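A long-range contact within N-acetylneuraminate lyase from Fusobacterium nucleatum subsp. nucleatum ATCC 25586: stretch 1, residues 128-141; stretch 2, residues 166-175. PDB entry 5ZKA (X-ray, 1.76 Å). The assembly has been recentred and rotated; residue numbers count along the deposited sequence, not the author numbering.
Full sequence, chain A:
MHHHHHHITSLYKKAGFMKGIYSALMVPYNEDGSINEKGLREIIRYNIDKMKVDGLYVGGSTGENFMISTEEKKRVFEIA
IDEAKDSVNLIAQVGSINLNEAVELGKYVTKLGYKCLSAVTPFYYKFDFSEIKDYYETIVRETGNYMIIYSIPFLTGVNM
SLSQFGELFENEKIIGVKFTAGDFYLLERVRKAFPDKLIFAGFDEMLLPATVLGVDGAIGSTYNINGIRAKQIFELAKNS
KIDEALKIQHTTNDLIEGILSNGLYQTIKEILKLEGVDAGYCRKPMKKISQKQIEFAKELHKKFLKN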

ATOM      1  N   ASP A 128       3.453  -9.871 -24.754  1.00 33.17           N
ATOM      2  CA  ASP A 128       2.725  -8.614 -24.677  1.00 34.92           C
ATOM      3  C   ASP A 128       1.307  -8.905 -24.193  1.00 38.97           C
ATOM      4  O   ASP A 128       0.929 -10.061 -23.966  1.00 35.63           O
ATOM      5  CB  ASP A 128       2.789  -7.846 -26.006  1.00 41.95           C
ATOM      6  CG  ASP A 128       2.003  -8.497 -27.129  1.00 46.58           C
ATOM      7  OD1 ASP A 128       1.083  -9.308 -26.872  1.00 44.10           O
ATOM      8  OD2 ASP A 128       2.311  -8.172 -28.304  1.00 45.32           O
ATOM      9  N   PHE A 129       0.510  -7.855 -23.997  1.00 34.01           N
ATOM     10  CA  PHE A 129      -0.767  -8.083 -23.331  1.00 35.29           C
ATOM     11  C   PHE A 129      -1.709  -8.920 -24.186  1.00 32.59           C
ATOM     12  O   PHE A 129      -2.463  -9.743 -23.655  1.00 33.02           O
ATOM     13  CB  PHE A 129      -1.457  -6.781 -22.947  1.00 32.25           C
ATOM     14  CG  PHE A 129      -2.790  -7.020 -22.323  1.00 33.32           C
ATOM     15  CD1 PHE A 129      -2.870  -7.552 -21.039  1.00 28.86           C
ATOM     16  CD2 PHE A 129      -3.958  -6.808 -23.040  1.00 39.35           C
ATOM     17  CE1 PHE A 129      -4.098  -7.813 -20.461  1.00 33.14           C
ATOM     18  CE2 PHE A 129      -5.193  -7.074 -22.466  1.00 38.99           C
ATOM     19  CZ  PHE A 129      -5.261  -7.578 -21.179  1.00 29.81           C
ATOM     20  N   SER A 130      -1.709  -8.713 -25.505  1.00 33.43           N
ATOM     21  CA  SER A 130      -2.586  -9.521 -26.344  1.00 30.35           C
ATOM     22  C   SER A 130      -2.283 -11.005 -26.183  1.00 34.15           C
ATOM     23  O   SER A 130      -3.194 -11.838 -26.245  1.00 33.28           O
ATOM     24  CB  SER A 130      -2.447  -9.127 -27.814  1.00 37.74           C
ATOM     25  OG  SER A 130      -1.225  -9.614 -28.342  1.00 40.76           O
ATOM     26  N   GLU A 131      -1.013 -11.352 -25.967  1.00 32.38           N
ATOM     27  CA  GLU A 131      -0.665 -12.757 -25.772  1.00 29.78           C
ATOM     28  C   GLU A 131      -1.117 -13.250 -24.406  1.00 33.11           C
ATOM     29  O   GLU A 131      -1.600 -14.381 -24.280  1.00 29.59           O
ATOM     30  CB  GLU A 131       0.836 -12.944 -25.975  1.00 27.51           C
ATOM     31  CG  GLU A 131       1.213 -12.691 -27.427  1.00 31.31           C
ATOM     32  CD  GLU A 131       2.698 -12.490 -27.675  1.00 36.07           C
ATOM     33  OE1 GLU A 131       3.418 -12.052 -26.751  1.00 41.17           O
ATOM     34  OE2 GLU A 131       3.131 -12.760 -28.822  1.00 35.20           O
ATOM     35  N   ILE A 132      -0.989 -12.407 -23.378  1.00 30.38           N
ATOM     36  CA  ILE A 132      -1.472 -12.756 -22.044  1.00 30.54           C
ATOM     37  C   ILE A 132      -2.979 -12.987 -22.063  1.00 32.02           C
ATOM     38  O   ILE A 132      -3.497 -13.909 -21.413  1.00 29.39           O
ATOM     39  CB  ILE A 132      -1.083 -11.646 -21.050  1.00 29.70           C
ATOM     40  CG1 ILE A 132       0.431 -11.665 -20.805  1.00 31.10           C
ATOM     41  CG2 ILE A 132      -1.878 -11.762 -19.767  1.00 26.62           C
ATOM     42  CD1 ILE A 132       0.950 -10.489 -19.996  1.00 33.62           C
ATOM     43  N   LYS A 133      -3.705 -12.148 -22.808  1.00 29.35           N
ATOM     44  CA  LYS A 133      -5.153 -12.290 -22.906  1.00 29.79           C
ATOM     45  C   LYS A 133      -5.524 -13.606 -23.577  1.00 32.69           C
ATOM     46  O   LYS A 133      -6.424 -14.323 -23.122  1.00 32.18           O
ATOM     47  CB  LYS A 133      -5.736 -11.104 -23.688  1.00 30.59           C
ATOM     48  CG  LYS A 133      -7.260 -11.073 -23.740  1.00 31.57           C
ATOM     49  CD  LYS A 133      -7.748  -9.761 -24.364  1.00 40.85           C
ATOM     50  CE  LYS A 133      -9.249  -9.771 -24.579  1.00 50.91           C
ATOM     51  NZ  LYS A 133      -9.669  -8.738 -25.566  1.00 52.51           N
ATOM     52  N   ASP A 134      -4.844 -13.928 -24.680  1.00 31.09           N
ATOM     53  CA  ASP A 134      -5.086 -15.188 -25.380  1.00 32.18           C
ATOM     54  C   ASP A 134      -4.862 -16.376 -24.456  1.00 33.98           C
ATOM     55  O   ASP A 134      -5.597 -17.372 -24.509  1.00 33.83           O
ATOM     56  CB  ASP A 134      -4.152 -15.262 -26.588  1.00 33.00           C
ATOM     57  CG  ASP A 134      -4.473 -16.410 -27.522  1.00 42.03           C
ATOM     58  OD1 ASP A 134      -5.503 -17.093 -27.329  1.00 42.06           O
ATOM     59  OD2 ASP A 134      -3.675 -16.616 -28.461  1.00 46.19           O
ATOM     60  N   TYR A 135      -3.835 -16.287 -23.613  1.00 33.02           N
ATOM     61  CA  TYR A 135      -3.521 -17.358 -22.672  1.00 29.75           C
ATOM     62  C   TYR A 135      -4.676 -17.588 -21.709  1.00 29.20           C
ATOM     63  O   TYR A 135      -5.150 -18.719 -21.551  1.00 27.75           O
ATOM     64  CB  TYR A 135      -2.221 -16.988 -21.958  1.00 28.07           C
ATOM     65  CG  TYR A 135      -1.852 -17.629 -20.637  1.00 27.27           C
ATOM     66  CD1 TYR A 135      -2.332 -17.122 -19.431  1.00 28.99           C
ATOM     67  CD2 TYR A 135      -0.921 -18.661 -20.588  1.00 26.74           C
ATOM     68  CE1 TYR A 135      -1.946 -17.666 -18.221  1.00 30.70           C
ATOM     69  CE2 TYR A 135      -0.516 -19.205 -19.369  1.00 27.94           C
ATOM     70  CZ  TYR A 135      -1.038 -18.706 -18.197  1.00 31.39           C
ATOM     71  OH  TYR A 135      -0.635 -19.224 -16.987  1.00 32.22           O
ATOM     72  N   TYR A 136      -5.173 -16.515 -21.089  1.00 29.49           N
ATOM     73  CA  TYR A 136      -6.286 -16.654 -20.154  1.00 27.89           C
ATOM     74  C   TYR A 136      -7.538 -17.149 -20.860  1.00 32.83           C
ATOM     75  O   TYR A 136      -8.209 -18.072 -20.384  1.00 31.94           O
ATOM     76  CB  TYR A 136      -6.552 -15.324 -19.458  1.00 28.30           C
ATOM     77  CG  TYR A 136      -5.582 -15.086 -18.321  1.00 25.02           C
ATOM     78  CD1 TYR A 136      -5.549 -15.950 -17.224  1.00 29.32           C
ATOM     79  CD2 TYR A 136      -4.686 -14.022 -18.355  1.00 28.58           C
ATOM     80  CE1 TYR A 136      -4.654 -15.747 -16.178  1.00 27.80           C
ATOM     81  CE2 TYR A 136      -3.793 -13.810 -17.319  1.00 29.35           C
ATOM     82  CZ  TYR A 136      -3.784 -14.683 -16.236  1.00 29.51           C
ATOM     83  OH  TYR A 136      -2.902 -14.499 -15.203  1.00 28.39           O
ATOM     84  N   GLU A 137      -7.870 -16.548 -22.002  1.00 30.41           N
ATOM     85  CA  GLU A 137      -9.093 -16.942 -22.689  1.00 33.55           C
ATOM     86  C   GLU A 137      -9.011 -18.377 -23.173  1.00 35.29           C
ATOM     87  O   GLU A 137     -10.032 -19.075 -23.202  1.00 34.41           O
ATOM     88  CB  GLU A 137      -9.376 -15.992 -23.855  1.00 40.03           C
ATOM     89  CG  GLU A 137      -9.414 -14.534 -23.429  1.00 50.16           C
ATOM     90  CD  GLU A 137     -10.653 -13.811 -23.893  1.00 56.25           C
ATOM     91  OE1 GLU A 137     -10.612 -13.203 -24.983  1.00 58.71           O
ATOM     92  OE2 GLU A 137     -11.661 -13.844 -23.156  1.00 54.78           O
ATOM     93  N   THR A 138      -7.812 -18.829 -23.551  1.00 31.96           N
ATOM     94  CA  THR A 138      -7.653 -20.196 -24.032  1.00 33.89           C
ATOM     95  C   THR A 138      -7.874 -21.202 -22.907  1.00 33.02           C
ATOM     96  O   THR A 138      -8.556 -22.216 -23.095  1.00 30.62           O
ATOM     97  CB  THR A 138      -6.265 -20.377 -24.658  1.00 34.65           C
ATOM     98  OG1 THR A 138      -6.147 -19.556 -25.833  1.00 32.52           O
ATOM     99  CG2 THR A 138      -6.010 -21.834 -25.022  1.00 32.77           C
ATOM    100  N   ILE A 139      -7.308 -20.944 -21.727  1.00 28.87           N
ATOM    101  CA  ILE A 139      -7.530 -21.870 -20.622  1.00 30.25           C
ATOM    102  C   ILE A 139      -9.013 -21.951 -20.292  1.00 29.52           C
ATOM    103  O   ILE A 139      -9.554 -23.039 -20.055  1.00 32.85           O
ATOM    104  CB  ILE A 139      -6.694 -21.463 -19.394  1.00 28.43           C
ATOM    105  CG1 ILE A 139      -5.205 -21.416 -19.759  1.00 29.19           C
ATOM    106  CG2 ILE A 139      -6.951 -22.441 -18.242  1.00 34.93           C
ATOM    107  CD1 ILE A 139      -4.315 -20.745 -18.697  1.00 32.37           C
ATOM    108  N   VAL A 140      -9.695 -20.802 -20.263  1.00 33.60           N
ATOM    109  CA  VAL A 140     -11.125 -20.791 -19.951  1.00 32.98           C
ATOM    110  C   VAL A 140     -11.903 -21.547 -21.019  1.00 32.75           C
ATOM    111  O   VAL A 140     -12.699 -22.449 -20.720  1.00 33.88           O
ATOM    112  CB  VAL A 140     -11.624 -19.341 -19.807  1.00 33.24           C
ATOM    113  CG1 VAL A 140     -13.141 -19.299 -19.731  1.00 32.92           C
ATOM    114  CG2 VAL A 140     -10.993 -18.685 -18.583  1.00 33.45           C
ATOM    115  N   ARG A 141     -11.655 -21.209 -22.284  1.00 29.08           N
ATOM    116  CA  ARG A 141     -12.343 -21.855 -23.403  1.00 32.70           C
ATOM    117  C   ARG A 141     -12.159 -23.369 -23.386  1.00 36.59           C
ATOM    118  O   ARG A 141     -13.116 -24.129 -23.582  1.00 38.67           O
ATOM    119  CB  ARG A 141     -11.821 -21.265 -24.710  1.00 33.06           C
ATOM    120  CG  ARG A 141     -12.450 -21.827 -25.946  1.00 39.89           C
ATOM    121  CD  ARG A 141     -12.026 -21.020 -27.164  1.00 44.64           C
ATOM    122  NE  ARG A 141     -10.609 -21.192 -27.483  1.00 48.06           N
ATOM    123  CZ  ARG A 141      -9.696 -20.229 -27.373  1.00 49.15           C
ATOM    124  NH1 ARG A 141     -10.048 -19.023 -26.953  1.00 38.71           N
ATOM    125  NH2 ARG A 141      -8.432 -20.472 -27.693  1.00 53.83           N
ATOM    126  N   GLY A 166      -9.641  -4.580 -17.273  1.00 34.02           N
ATOM    127  CA  GLY A 166     -10.954  -4.472 -17.894  1.00 34.28           C
ATOM    128  C   GLY A 166     -11.123  -5.376 -19.097  1.00 37.50           C
ATOM    129  O   GLY A 166     -12.186  -5.971 -19.287  1.00 35.45           O
ATOM    130  N   GLU A 167     -10.082  -5.495 -19.929  1.00 36.10           N
ATOM    131  CA  GLU A 167     -10.168  -6.379 -21.089  1.00 40.30           C
ATOM    132  C   GLU A 167     -10.354  -7.829 -20.658  1.00 38.32           C
ATOM    133  O   GLU A 167     -11.206  -8.544 -21.197  1.00 37.24           O
ATOM    134  CB  GLU A 167      -8.922  -6.231 -21.959  1.00 44.09           C
ATOM    135  CG  GLU A 167      -8.875  -4.953 -22.788  1.00 48.72           C
ATOM    136  CD  GLU A 167      -7.819  -5.020 -23.884  1.00 50.42           C
ATOM    137  OE1 GLU A 167      -7.836  -5.990 -24.668  1.00 49.31           O
ATOM    138  OE2 GLU A 167      -6.960  -4.114 -23.942  1.00 53.05           O
ATOM    139  N   LEU A 168      -9.572  -8.281 -19.675  1.00 32.84           N
ATOM    140  CA  LEU A 168      -9.730  -9.648 -19.189  1.00 30.51           C
ATOM    141  C   LEU A 168     -11.101  -9.849 -18.555  1.00 37.30           C
ATOM    142  O   LEU A 168     -11.772 -10.854 -18.815  1.00 33.39           O
ATOM    143  CB  LEU A 168      -8.618  -9.982 -18.194  1.00 33.59           C
ATOM    144  CG  LEU A 168      -7.213  -9.934 -18.800  1.00 37.80           C
ATOM    145  CD1 LEU A 168      -6.155 -10.141 -17.729  1.00 36.31           C
ATOM    146  CD2 LEU A 168      -7.059 -10.970 -19.916  1.00 37.48           C
ATOM    147  N   PHE A 169     -11.550  -8.885 -17.743  1.00 33.82           N
ATOM    148  CA  PHE A 169     -12.815  -9.041 -17.034  1.00 30.98           C
ATOM    149  C   PHE A 169     -14.041  -8.950 -17.938  1.00 36.74           C
ATOM    150  O   PHE A 169     -15.149  -9.177 -17.437  1.00 35.01           O
ATOM    151  CB  PHE A 169     -12.922  -8.000 -15.922  1.00 29.81           C
ATOM    152  CG  PHE A 169     -12.127  -8.340 -14.692  1.00 30.08           C
ATOM    153  CD1 PHE A 169     -12.050  -9.647 -14.226  1.00 29.82           C
ATOM    154  CD2 PHE A 169     -11.472  -7.340 -13.983  1.00 30.27           C
ATOM    155  CE1 PHE A 169     -11.332  -9.949 -13.081  1.00 28.75           C
ATOM    156  CE2 PHE A 169     -10.746  -7.630 -12.839  1.00 29.29           C
ATOM    157  CZ  PHE A 169     -10.672  -8.930 -12.384  1.00 28.38           C
ATOM    158  N   GLU A 170     -13.903  -8.644 -19.235  1.00 35.90           N
ATOM    159  CA  GLU A 170     -15.065  -8.758 -20.118  1.00 39.50           C
ATOM    160  C   GLU A 170     -15.499 -10.207 -20.301  1.00 40.85           C
ATOM    161  O   GLU A 170     -16.666 -10.458 -20.630  1.00 40.27           O
ATOM    162  CB  GLU A 170     -14.782  -8.129 -21.488  1.00 48.14           C
ATOM    163  CG  GLU A 170     -13.997  -6.842 -21.421  1.00 62.88           C
ATOM    164  CD  GLU A 170     -13.852  -6.140 -22.756  1.00 81.21           C
ATOM    165  OE1 GLU A 170     -13.563  -4.923 -22.746  1.00 88.32           O
ATOM    166  OE2 GLU A 170     -14.023  -6.795 -23.808  1.00 87.73           O
ATOM    167  N   ASN A 171     -14.589 -11.157 -20.094  1.00 37.66           N
ATOM    168  CA  ASN A 171     -14.933 -12.574 -20.108  1.00 37.01           C
ATOM    169  C   ASN A 171     -15.713 -12.919 -18.837  1.00 37.53           C
ATOM    170  O   ASN A 171     -15.197 -12.776 -17.723  1.00 38.48           O
ATOM    171  CB  ASN A 171     -13.652 -13.406 -20.218  1.00 37.31           C
ATOM    172  CG  ASN A 171     -13.917 -14.875 -20.535  1.00 38.27           C
ATOM    173  OD1 ASN A 171     -14.837 -15.492 -19.995  1.00 34.28           O
ATOM    174  ND2 ASN A 171     -13.077 -15.450 -21.393  1.00 37.91           N
ATOM    175  N   GLU A 172     -16.959 -13.380 -19.000  1.00 36.83           N
ATOM    176  CA  GLU A 172     -17.812 -13.638 -17.840  1.00 39.96           C
ATOM    177  C   GLU A 172     -17.291 -14.766 -16.953  1.00 39.02           C
ATOM    178  O   GLU A 172     -17.704 -14.865 -15.793  1.00 40.13           O
ATOM    179  CB  GLU A 172     -19.237 -13.954 -18.299  1.00 48.67           C
ATOM    180  CG  GLU A 172     -19.308 -14.940 -19.469  1.00 67.23           C
ATOM    181  CD  GLU A 172     -19.504 -14.254 -20.816  1.00 78.41           C
ATOM    182  OE1 GLU A 172     -20.660 -14.200 -21.289  1.00 83.89           O
ATOM    183  OE2 GLU A 172     -18.503 -13.773 -21.401  1.00 75.82           O
ATOM    184  N   LYS A 173     -16.405 -15.622 -17.460  1.00 35.21           N
ATOM    185  CA  LYS A 173     -15.855 -16.705 -16.655  1.00 31.61           C
ATOM    186  C   LYS A 173     -14.538 -16.338 -15.980  1.00 30.41           C
ATOM    187  O   LYS A 173     -14.017 -17.143 -15.199  1.00 33.84           O
ATOM    188  CB  LYS A 173     -15.666 -17.965 -17.511  1.00 33.13           C
ATOM    189  CG  LYS A 173     -16.980 -18.703 -17.787  1.00 35.80           C
ATOM    190  CD  LYS A 173     -16.737 -20.111 -18.310  1.00 41.99           C
ATOM    191  CE  LYS A 173     -18.043 -20.826 -18.567  1.00 51.80           C
ATOM    192  NZ  LYS A 173     -17.812 -22.189 -19.120  1.00 57.35           N
ATOM    193  N   ILE A 174     -13.985 -15.161 -16.261  1.00 29.76           N
ATOM    194  CA  ILE A 174     -12.832 -14.658 -15.531  1.00 29.19           C
ATOM    195  C   ILE A 174     -13.406 -13.849 -14.375  1.00 34.53           C
ATOM    196  O   ILE A 174     -13.779 -12.686 -14.542  1.00 31.53           O
ATOM    197  CB  ILE A 174     -11.899 -13.838 -16.422  1.00 32.66           C
ATOM    198  CG1 ILE A 174     -11.299 -14.738 -17.514  1.00 33.90           C
ATOM    199  CG2 ILE A 174     -10.793 -13.216 -15.602  1.00 30.87           C
ATOM    200  CD1 ILE A 174     -10.440 -13.995 -18.547  1.00 32.34           C
ATOM    201  N   ILE A 175     -13.508 -14.485 -13.203  1.00 30.24           N
ATOM    202  CA  ILE A 175     -14.388 -14.005 -12.138  1.00 27.47           C
ATOM    203  C   ILE A 175     -13.663 -13.176 -11.088  1.00 24.96           C
ATOM    204  O   ILE A 175     -14.327 -12.608 -10.209  1.00 26.65           O
ATOM    205  CB  ILE A 175     -15.131 -15.164 -11.442  1.00 32.57           C
ATOM    206  CG1 ILE A 175     -14.162 -16.127 -10.756  1.00 30.15           C
ATOM    207  CG2 ILE A 175     -16.003 -15.937 -12.427  1.00 35.61           C
ATOM    208  CD1 ILE A 175     -14.889 -17.192  -9.948  1.00 34.78           C
TER
HETATM  209  O   HOH W   1     -12.648 -18.020 -22.948  1.00 32.96           O

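A helix that packs against a neighbouring segment usually does so with one stripe of its surface, apolar along the middle and polar where the stripe meets solvent. The contact between residues 128-141 and 166-175 of this lyase illustrates the principle compactly, with 539 Å² buried in total over both sides.

At the apolar centre lies Leu168, which gives up more area to the partner stretch than any other residue. Its CA-to-CB bond points sideways, but the m, t rotamer brings the end of the side chain nearer the helix, where CD2 rests 3.8 Å from both CA and CG of Lys133 and 4.2 Å from CD2 of Tyr136. The lysine thus contributes the aliphatic part of its chain to the packing while its amino group continues outward to Glu167. One turn earlier, Phe129 points toward the second stretch and meets Leu168 with the edge of its ring, CZ lying 3.9 Å from CG of the leucine. Further along, Ile174 carries the apolar seam onward: its CD1 is 4.2 Å from Tyr136 CB, and its CG1 is 4.1 Å from Val140 CG2. The branched valine has a methyl for each neighbour: CG2 faces Ile174, and CG1 lies 3.6 Å from CB of Lys173. Tyr136 is buried too, yet its hydroxyl is not left unpaired, being hydrogen-bonded elsewhere in the structure.

Outward from this apolar centre the contacts become polar. Lys133 extends in an all-t conformation, so that NZ reaches OE1 of Glu167 at 3.4 Å, a salt bridge whose hydrogen bond is weak. The same carboxylate oxygen, Glu167 OE1, sits near the plane of the Phe129 ring, 3.6 Å from CE2, at the edge where aromatic hydrogens carry slight positive charge.

The shortest polar link joins Asn171 to Glu137: ND2 donates to OE2 at 2.8 Å, with an angle of 152°. A water reinforces the pairing by donating to Glu137 O at 2.8 Å and accepting from Asn171 ND2 at 3.0 Å, so the amide's two hydrogens can serve the helix side chain and, through the water, its backbone. The other end of the amide looks after its own stretch, since Asn171 OD1 accepts from Lys173 N at 3.0 Å. This bond spans the start of a type I turn from Asn171 to Ile174, closed by Ile174 N donating to Asn171 O at 3.0 Å. Asparagine, with donor and acceptor on one short side chain, is well suited to bracing a turn while holding a neighbouring helix.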